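Local coordinates for protein probable arabinosyltransferase B (PDB 7BVF) that transfers arabinose units to build the arabinan of mycobacterial cell-wall arabinogalactan, working as a membrane-embedded glycosyltransferase that binds the drug ethambutol, at residues S536-F541 with N644-V649; L632-A637 with I671-F676. All blocks are in the same frame, centred on the assembly; numbering follows the deposited sequence.

Contact 1. Residues S536-F541 with N644-V649; sequences SLSRRF and NGWWYV
Arg539 and Trp647 meet at about a right angle, the guanidinium and indole planes standing 87° apart. NH1 of Arg539 comes to the edge of the indole, near its plane, 3.7 Å from NE1 of Trp647. Seen from the arginine, the same indole edge lies over one guanidinium face, with CZ2 of Trp647 offset toward the rim. Both NH1 and NE1 are donors, and no hydrogen bond forms between them. The arginine chain bends at chi3 (72°), turning NE out of the run of the chain, and NH2 makes a salt bridge with Asp534, just before the segment. Ser538 reaches the neighbouring tryptophan differently: its CB lies 3.9 Å from CH2 of Trp646, and its OG sits 4.0 Å above the plane of the Trp646 ring, toward the rim.

The contact joins residues 536-539, leading into helix 537-559, to the long loop between helices 622-639 and 668-687, inside the GT-C-type membrane region of the Emb family. Trp647 stands about 7 Å from the bound ethambutol, measured from its side chain, and Arg539 touches His594 of the drug pocket, which places this contact beside the ethambutol pocket, in its second shell.

One polar tie crosses the contact, and it is weak. OG of Ser536 lies 3.4 Å from the carbonyl O of Gly645, a hydrogen bond left unsettled by the nearby OG of Ser538. Leu537 and Asn644 cross obliquely, CD1 of Leu537 resting 4.1 Å from OD1 of Asn644. CG of Asn644 lies anti to the backbone N (chi1 -170°). Its ND2 hydrogen-bonds Ser721 OG on helix 706-727, whose Phe718 and Met722 also pack against Ser538 and Trp646.

Contact 2. Residues L632-A637 with I671-F676; sequences LFFLLA and IFFALF
Phe633 and Ala637 face Phe676 and Phe672 where two antiparallel helices run side by side, their axes 8.1 Å apart and their directions at 165°. These consecutive helices, probably membrane-spanning, pair as a helical hairpin joined by a long loop and lined with phenylalanines. Near the axes the packing is through beta carbons: CB of Phe633 lies 3.7 Å from CB of Phe676, and CB of Ala637 the same distance from CB of Phe672.

On one flank Phe634 and Phe676 lie alongside each other, pointing the same way. The edge of Phe634 meets the face of Phe676 in an edge-to-face pair, centroids 5.4 Å apart and planes at 62°, while CB of Phe634 makes a CH-pi contact over that same ring. Beside them, Phe673 meets Phe634 through their CE1 atoms and packs against an aromatic side chain of another protein chain; the Phe676 side chain lies about 4 Å from a bound cardiolipin.

On the other flank, Leu636 lies over one face of the Phe672 ring, CB offset toward the rim and CD1 3.9 Å from CE1. Over one face of the Phe633 ring, CB of Leu675 stands 4.2 Å from the centroid and 7° off the normal, a CH-pi contact.

How the contacts relate
From the N terminus the segments come in the order 536-541, 632-637, 644-649 and 671-676, so the loops closed by the two contacts cross. Contact 1 closes a mostly helical span of 102 residues; contact 2 closes one of 33 residues, dominated by the long loop that supplies residues 644-649. That loop leaves helix 622-639, meets the chain entering helix 537-559, and returns as helix 668-687. Helix 537-559 also packs on Leu632 and Leu635, and helix 706-727 touches both contacts. The centres lie 20 Å apart, contact 1 near the ethambutol site and contact 2 near cardiolipin and another protein chain.

Contact 1. Residues S536-F541 with N644-V649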
ATOM      1  N   SER A 536       7.865  13.969  -5.474  1.00 23.33           N
ATOM      2  CA  SER A 536       7.340  15.297  -5.215  1.00 23.33           C
ATOM      3  C   SER A 536       7.334  16.062  -6.529  1.00 23.33           C
ATOM      4  O   SER A 536       7.692  15.524  -7.578  1.00 23.33           O
ATOM      5  CB  SER A 536       8.168  16.014  -4.146  1.00 23.33           C
ATOM      6  OG  SER A 536       9.548  15.876  -4.411  1.00 23.33           O
ATOM      7  N   LEU A 537       6.933  17.333  -6.488  1.00 22.19           N
ATOM      8  CA  LEU A 537       6.771  18.036  -7.753  1.00 22.19           C
ATOM      9  C   LEU A 537       8.095  18.279  -8.460  1.00 22.19           C
ATOM     10  O   LEU A 537       8.087  18.642  -9.640  1.00 22.19           O
ATOM     11  CB  LEU A 537       6.024  19.358  -7.549  1.00 22.19           C
ATOM     12  CG  LEU A 537       6.574  20.533  -6.749  1.00 22.19           C
ATOM     13  CD1 LEU A 537       7.416  21.431  -7.624  1.00 22.19           C
ATOM     14  CD2 LEU A 537       5.426  21.312  -6.164  1.00 22.19           C
ATOM     15  N   SER A 538       9.220  18.076  -7.783  1.00 21.81           N
ATOM     16  CA  SER A 538      10.523  18.192  -8.419  1.00 21.81           C
ATOM     17  C   SER A 538      11.036  16.869  -8.958  1.00 21.81           C
ATOM     18  O   SER A 538      11.909  16.871  -9.829  1.00 21.81           O
ATOM     19  CB  SER A 538      11.543  18.767  -7.433  1.00 21.81           C
ATOM     20  OG  SER A 538      11.412  18.171  -6.156  1.00 21.81           O
ATOM     21  N   ARG A 539      10.509  15.746  -8.478  1.00 23.23           N
ATOM     22  CA  ARG A 539      10.946  14.432  -8.916  1.00 23.23           C
ATOM     23  C   ARG A 539       9.937  13.737  -9.816  1.00 23.23           C
ATOM     24  O   ARG A 539      10.203  12.624 -10.274  1.00 23.23           O
ATOM     25  CB  ARG A 539      11.256  13.552  -7.702  1.00 23.23           C
ATOM     26  CG  ARG A 539      12.590  13.871  -7.067  1.00 23.23           C
ATOM     27  CD  ARG A 539      12.611  13.535  -5.596  1.00 23.23           C
ATOM     28  NE  ARG A 539      12.649  12.099  -5.357  1.00 23.23           N
ATOM     29  CZ  ARG A 539      13.763  11.377  -5.325  1.00 23.23           C
ATOM     30  NH1 ARG A 539      14.937  11.955  -5.527  1.00 23.23           N
ATOM     31  NH2 ARG A 539      13.700  10.077  -5.094  1.00 23.23           N
ATOM     32  N   ARG A 540       8.791  14.357 -10.078  1.00 24.18           N
ATOM     33  CA  ARG A 540       7.823  13.821 -11.025  1.00 24.18           C
ATOM     34  C   ARG A 540       8.021  14.384 -12.423  1.00 24.18           C
ATOM     35  O   ARG A 540       7.848  13.661 -13.412  1.00 24.18           O
ATOM     36  CB  ARG A 540       6.400  14.132 -10.566  1.00 24.18           C
ATOM     37  CG  ARG A 540       5.954  13.425  -9.318  1.00 24.18           C
ATOM     38  CD  ARG A 540       4.468  13.610  -9.136  1.00 24.18           C
ATOM     39  NE  ARG A 540       4.028  13.277  -7.791  1.00 24.18           N
ATOM     40  CZ  ARG A 540       2.756  13.224  -7.422  1.00 24.18           C
ATOM     41  NH1 ARG A 540       2.438  12.912  -6.178  1.00 24.18           N
ATOM     42  NH2 ARG A 540       1.801  13.479  -8.299  1.00 24.18           N
ATOM     43  N   PHE A 541       8.379  15.667 -12.508  1.00 26.29           N
ATOM     44  CA  PHE A 541       8.417  16.360 -13.789  1.00 26.29           C
ATOM     45  C   PHE A 541       9.441  15.743 -14.728  1.00 26.29           C
ATOM     46  O   PHE A 541       9.171  15.566 -15.922  1.00 26.29           O
ATOM     47  CB  PHE A 541       8.720  17.839 -13.563  1.00 26.29           C
ATOM     48  CG  PHE A 541       8.694  18.660 -14.815  1.00 26.29           C
ATOM     49  CD1 PHE A 541       7.497  19.129 -15.325  1.00 26.29           C
ATOM     50  CD2 PHE A 541       9.866  18.969 -15.479  1.00 26.29           C
ATOM     51  CE1 PHE A 541       7.470  19.886 -16.474  1.00 26.29           C
ATOM     52  CE2 PHE A 541       9.844  19.722 -16.628  1.00 26.29           C
ATOM     53  CZ  PHE A 541       8.645  20.183 -17.126  1.00 26.29           C
ATOM     54  N   ASN A 644       6.420  20.161  -2.017  1.00 22.09           N
ATOM     55  CA  ASN A 644       7.665  20.722  -2.537  1.00 22.09           C
ATOM     56  C   ASN A 644       8.851  20.291  -1.687  1.00 22.09           C
ATOM     57  O   ASN A 644       9.770  21.068  -1.428  1.00 22.09           O
ATOM     58  CB  ASN A 644       7.567  22.242  -2.609  1.00 22.09           C
ATOM     59  CG  ASN A 644       8.722  22.868  -3.350  1.00 22.09           C
ATOM     60  OD1 ASN A 644       9.375  22.219  -4.160  1.00 22.09           O
ATOM     61  ND2 ASN A 644       8.986  24.135  -3.068  1.00 22.09           N
ATOM     62  N   GLY A 645       8.841  19.046  -1.221  1.00 21.45           N
ATOM     63  CA  GLY A 645       9.797  18.602  -0.230  1.00 21.45           C
ATOM     64  C   GLY A 645      11.101  18.119  -0.840  1.00 21.45           C
ATOM     65  O   GLY A 645      11.115  17.470  -1.881  1.00 21.45           O
ATOM     66  N   TRP A 646      12.196  18.456  -0.172  1.00 19.77           N
ATOM     67  CA  TRP A 646      13.522  17.947  -0.473  1.00 19.77           C
ATOM     68  C   TRP A 646      13.995  17.068   0.680  1.00 19.77           C
ATOM     69  O   TRP A 646      13.261  16.795   1.630  1.00 19.77           O
ATOM     70  CB  TRP A 646      14.495  19.095  -0.740  1.00 19.77           C
ATOM     71  CG  TRP A 646      14.022  20.061  -1.778  1.00 19.77           C
ATOM     72  CD1 TRP A 646      13.180  21.114  -1.591  1.00 19.77           C
ATOM     73  CD2 TRP A 646      14.370  20.071  -3.166  1.00 19.77           C
ATOM     74  NE1 TRP A 646      12.979  21.777  -2.773  1.00 19.77           N
ATOM     75  CE2 TRP A 646      13.699  21.154  -3.758  1.00 19.77           C
ATOM     76  CE3 TRP A 646      15.184  19.265  -3.967  1.00 19.77           C
ATOM     77  CZ2 TRP A 646      13.815  21.454  -5.110  1.00 19.77           C
ATOM     78  CZ3 TRP A 646      15.296  19.565  -5.309  1.00 19.77           C
ATOM     79  CH2 TRP A 646      14.617  20.649  -5.867  1.00 19.77           C
ATOM     80  N   TRP A 647      15.244  16.625   0.589  1.00 23.27           N
ATOM     81  CA  TRP A 647      15.789  15.641   1.517  1.00 23.27           C
ATOM     82  C   TRP A 647      16.306  16.257   2.812  1.00 23.27           C
ATOM     83  O   TRP A 647      15.945  17.382   3.164  1.00 23.27           O
ATOM     84  CB  TRP A 647      16.880  14.822   0.833  1.00 23.27           C
ATOM     85  CG  TRP A 647      16.307  13.828  -0.126  1.00 23.27           C
ATOM     86  CD1 TRP A 647      16.449  13.823  -1.481  1.00 23.27           C
ATOM     87  CD2 TRP A 647      15.472  12.710   0.193  1.00 23.27           C
ATOM     88  NE1 TRP A 647      15.765  12.764  -2.024  1.00 23.27           N
ATOM     89  CE2 TRP A 647      15.156  12.066  -1.017  1.00 23.27           C
ATOM     90  CE3 TRP A 647      14.967  12.187   1.386  1.00 23.27           C
ATOM     91  CZ2 TRP A 647      14.361  10.927  -1.069  1.00 23.27           C
ATOM     92  CZ3 TRP A 647      14.175  11.057   1.330  1.00 23.27           C
ATOM     93  CH2 TRP A 647      13.880  10.439   0.111  1.00 23.27           C
ATOM     94  N   TYR A 648      17.138  15.501   3.526  1.00 18.21           N
ATOM     95  CA  TYR A 648      17.474  15.681   4.934  1.00 18.21           C
ATOM     96  C   TYR A 648      17.676  17.129   5.376  1.00 18.21           C
ATOM     97  O   TYR A 648      16.892  17.633   6.182  1.00 18.21           O
ATOM     98  CB  TYR A 648      18.730  14.846   5.211  1.00 18.21           C
ATOM     99  CG  TYR A 648      19.411  15.037   6.544  1.00 18.21           C
ATOM    100  CD1 TYR A 648      18.702  14.968   7.730  1.00 18.21           C
ATOM    101  CD2 TYR A 648      20.777  15.250   6.610  1.00 18.21           C
ATOM    102  CE1 TYR A 648      19.333  15.133   8.940  1.00 18.21           C
ATOM    103  CE2 TYR A 648      21.414  15.414   7.811  1.00 18.21           C
ATOM    104  CZ  TYR A 648      20.690  15.354   8.974  1.00 18.21           C
ATOM    105  OH  TYR A 648      21.325  15.516  10.181  1.00 18.21           O
ATOM    106  N   VAL A 649      18.679  17.826   4.848  1.00 17.99           N
ATOM    107  CA  VAL A 649      18.947  19.203   5.248  1.00 17.99           C
ATOM    108  C   VAL A 649      18.760  20.172   4.094  1.00 17.99           C
ATOM    109  O   VAL A 649      19.082  21.356   4.225  1.00 17.99           O
ATOM    110  CB  VAL A 649      20.348  19.360   5.859  1.00 17.99           C
ATOM    111  CG1 VAL A 649      20.369  18.839   7.271  1.00 17.99           C
ATOM    112  CG2 VAL A 649      21.376  18.641   5.017  1.00 17.99           C
TER

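Contact 2. Residues L632-A637 with I671-F676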
ATOM      1  N   LEU A 632      -0.257  18.684 -22.176  1.00 21.62           N
ATOM      2  CA  LEU A 632       0.768  19.321 -21.351  1.00 21.62           C
ATOM      3  C   LEU A 632       0.170  19.918 -20.082  1.00 21.62           C
ATOM      4  O   LEU A 632       0.742  19.789 -18.994  1.00 21.62           O
ATOM      5  CB  LEU A 632       1.490  20.404 -22.147  1.00 21.62           C
ATOM      6  CG  LEU A 632       2.859  20.057 -22.718  1.00 21.62           C
ATOM      7  CD1 LEU A 632       3.349  21.183 -23.593  1.00 21.62           C
ATOM      8  CD2 LEU A 632       3.841  19.791 -21.604  1.00 21.62           C
ATOM      9  N   PHE A 633      -0.980  20.585 -20.207  1.00 20.87           N
ATOM     10  CA  PHE A 633      -1.618  21.172 -19.030  1.00 20.87           C
ATOM     11  C   PHE A 633      -2.070  20.099 -18.046  1.00 20.87           C
ATOM     12  O   PHE A 633      -1.960  20.278 -16.829  1.00 20.87           O
ATOM     13  CB  PHE A 633      -2.796  22.041 -19.450  1.00 20.87           C
ATOM     14  CG  PHE A 633      -2.403  23.405 -19.924  1.00 20.87           C
ATOM     15  CD1 PHE A 633      -1.354  24.078 -19.333  1.00 20.87           C
ATOM     16  CD2 PHE A 633      -3.080  24.013 -20.962  1.00 20.87           C
ATOM     17  CE1 PHE A 633      -0.990  25.331 -19.767  1.00 20.87           C
ATOM     18  CE2 PHE A 633      -2.721  25.263 -21.399  1.00 20.87           C
ATOM     19  CZ  PHE A 633      -1.675  25.923 -20.801  1.00 20.87           C
ATOM     20  N   PHE A 634      -2.585  18.979 -18.554  1.00 22.99           N
ATOM     21  CA  PHE A 634      -2.959  17.870 -17.678  1.00 22.99           C
ATOM     22  C   PHE A 634      -1.744  17.310 -16.950  1.00 22.99           C
ATOM     23  O   PHE A 634      -1.813  17.002 -15.753  1.00 22.99           O
ATOM     24  CB  PHE A 634      -3.645  16.778 -18.495  1.00 22.99           C
ATOM     25  CG  PHE A 634      -4.108  15.607 -17.682  1.00 22.99           C
ATOM     26  CD1 PHE A 634      -5.339  15.626 -17.056  1.00 22.99           C
ATOM     27  CD2 PHE A 634      -3.321  14.479 -17.558  1.00 22.99           C
ATOM     28  CE1 PHE A 634      -5.768  14.549 -16.316  1.00 22.99           C
ATOM     29  CE2 PHE A 634      -3.746  13.401 -16.817  1.00 22.99           C
ATOM     30  CZ  PHE A 634      -4.971  13.436 -16.196  1.00 22.99           C
ATOM     31  N   LEU A 635      -0.626  17.161 -17.660  1.00 22.65           N
ATOM     32  CA  LEU A 635       0.597  16.677 -17.029  1.00 22.65           C
ATOM     33  C   LEU A 635       1.063  17.624 -15.932  1.00 22.65           C
ATOM     34  O   LEU A 635       1.501  17.182 -14.865  1.00 22.65           O
ATOM     35  CB  LEU A 635       1.678  16.492 -18.092  1.00 22.65           C
ATOM     36  CG  LEU A 635       3.116  16.174 -17.699  1.00 22.65           C
ATOM     37  CD1 LEU A 635       3.669  15.166 -18.677  1.00 22.65           C
ATOM     38  CD2 LEU A 635       3.977  17.423 -17.701  1.00 22.65           C
ATOM     39  N   LEU A 636       0.970  18.933 -16.169  1.00 21.36           N
ATOM     40  CA  LEU A 636       1.345  19.896 -15.137  1.00 21.36           C
ATOM     41  C   LEU A 636       0.429  19.796 -13.924  1.00 21.36           C
ATOM     42  O   LEU A 636       0.894  19.834 -12.777  1.00 21.36           O
ATOM     43  CB  LEU A 636       1.313  21.313 -15.700  1.00 21.36           C
ATOM     44  CG  LEU A 636       2.589  21.848 -16.332  1.00 21.36           C
ATOM     45  CD1 LEU A 636       2.374  23.273 -16.785  1.00 21.36           C
ATOM     46  CD2 LEU A 636       3.719  21.774 -15.341  1.00 21.36           C
ATOM     47  N   ALA A 637      -0.880  19.687 -14.157  1.00 21.39           N
ATOM     48  CA  ALA A 637      -1.820  19.549 -13.049  1.00 21.39           C
ATOM     49  C   ALA A 637      -1.550  18.293 -12.240  1.00 21.39           C
ATOM     50  O   ALA A 637      -1.743  18.288 -11.021  1.00 21.39           O
ATOM     51  CB  ALA A 637      -3.253  19.532 -13.574  1.00 21.39           C
ATOM     52  N   ILE A 671      -5.785  25.026 -10.590  1.00 23.51           N
ATOM     53  CA  ILE A 671      -5.639  26.058 -11.610  1.00 23.51           C
ATOM     54  C   ILE A 671      -5.170  25.448 -12.924  1.00 23.51           C
ATOM     55  O   ILE A 671      -5.685  25.781 -14.002  1.00 23.51           O
ATOM     56  CB  ILE A 671      -4.679  27.151 -11.112  1.00 23.51           C
ATOM     57  CG1 ILE A 671      -5.250  27.816  -9.862  1.00 23.51           C
ATOM     58  CG2 ILE A 671      -4.429  28.172 -12.199  1.00 23.51           C
ATOM     59  CD1 ILE A 671      -4.316  28.796  -9.212  1.00 23.51           C
ATOM     60  N   PHE A 672      -4.199  24.538 -12.862  1.00 23.26           N
ATOM     61  CA  PHE A 672      -3.759  23.878 -14.086  1.00 23.26           C
ATOM     62  C   PHE A 672      -4.845  22.977 -14.659  1.00 23.26           C
ATOM     63  O   PHE A 672      -4.919  22.803 -15.877  1.00 23.26           O
ATOM     64  CB  PHE A 672      -2.479  23.091 -13.830  1.00 23.26           C
ATOM     65  CG  PHE A 672      -1.265  23.955 -13.677  1.00 23.26           C
ATOM     66  CD1 PHE A 672      -0.894  24.828 -14.679  1.00 23.26           C
ATOM     67  CD2 PHE A 672      -0.498  23.900 -12.530  1.00 23.26           C
ATOM     68  CE1 PHE A 672       0.218  25.627 -14.539  1.00 23.26           C
ATOM     69  CE2 PHE A 672       0.616  24.695 -12.390  1.00 23.26           C
ATOM     70  CZ  PHE A 672       0.972  25.560 -13.396  1.00 23.26           C
ATOM     71  N   PHE A 673      -5.722  22.435 -13.814  1.00 24.69           N
ATOM     72  CA  PHE A 673      -6.836  21.646 -14.324  1.00 24.69           C
ATOM     73  C   PHE A 673      -7.874  22.529 -15.002  1.00 24.69           C
ATOM     74  O   PHE A 673      -8.480  22.128 -16.000  1.00 24.69           O
ATOM     75  CB  PHE A 673      -7.471  20.841 -13.194  1.00 24.69           C
ATOM     76  CG  PHE A 673      -8.228  19.642 -13.664  1.00 24.69           C
ATOM     77  CD1 PHE A 673      -7.559  18.522 -14.119  1.00 24.69           C
ATOM     78  CD2 PHE A 673      -9.607  19.634 -13.660  1.00 24.69           C
ATOM     79  CE1 PHE A 673      -8.254  17.419 -14.556  1.00 24.69           C
ATOM     80  CE2 PHE A 673     -10.305  18.532 -14.095  1.00 24.69           C
ATOM     81  CZ  PHE A 673      -9.628  17.424 -14.543  1.00 24.69           C
ATOM     82  N   ALA A 674      -8.093  23.737 -14.482  1.00 23.38           N
ATOM     83  CA  ALA A 674      -8.963  24.680 -15.177  1.00 23.38           C
ATOM     84  C   ALA A 674      -8.391  25.052 -16.540  1.00 23.38           C
ATOM     85  O   ALA A 674      -9.122  25.113 -17.539  1.00 23.38           O
ATOM     86  CB  ALA A 674      -9.170  25.928 -14.322  1.00 23.38           C
ATOM     87  N   LEU A 675      -7.081  25.301 -16.603  1.00 22.84           N
ATOM     88  CA  LEU A 675      -6.449  25.598 -17.887  1.00 22.84           C
ATOM     89  C   LEU A 675      -6.569  24.422 -18.851  1.00 22.84           C
ATOM     90  O   LEU A 675      -6.834  24.611 -20.046  1.00 22.84           O
ATOM     91  CB  LEU A 675      -4.983  25.969 -17.679  1.00 22.84           C
ATOM     92  CG  LEU A 675      -4.694  27.287 -16.964  1.00 22.84           C
ATOM     93  CD1 LEU A 675      -3.204  27.462 -16.761  1.00 22.84           C
ATOM     94  CD2 LEU A 675      -5.259  28.447 -17.752  1.00 22.84           C
ATOM     95  N   PHE A 676      -6.369  23.200 -18.352  1.00 23.92           N
ATOM     96  CA  PHE A 676      -6.530  22.016 -19.189  1.00 23.92           C
ATOM     97  C   PHE A 676      -7.955  21.892 -19.700  1.00 23.92           C
ATOM     98  O   PHE A 676      -8.174  21.523 -20.857  1.00 23.92           O
ATOM     99  CB  PHE A 676      -6.141  20.763 -18.410  1.00 23.92           C
ATOM    100  CG  PHE A 676      -6.871  19.526 -18.848  1.00 23.92           C
ATOM    101  CD1 PHE A 676      -6.522  18.876 -20.017  1.00 23.92           C
ATOM    102  CD2 PHE A 676      -7.899  19.005 -18.088  1.00 23.92           C
ATOM    103  CE1 PHE A 676      -7.188  17.736 -20.419  1.00 23.92           C
ATOM    104  CE2 PHE A 676      -8.569  17.868 -18.488  1.00 23.92           C
ATOM    105  CZ  PHE A 676      -8.212  17.235 -19.655  1.00 23.92           C
TER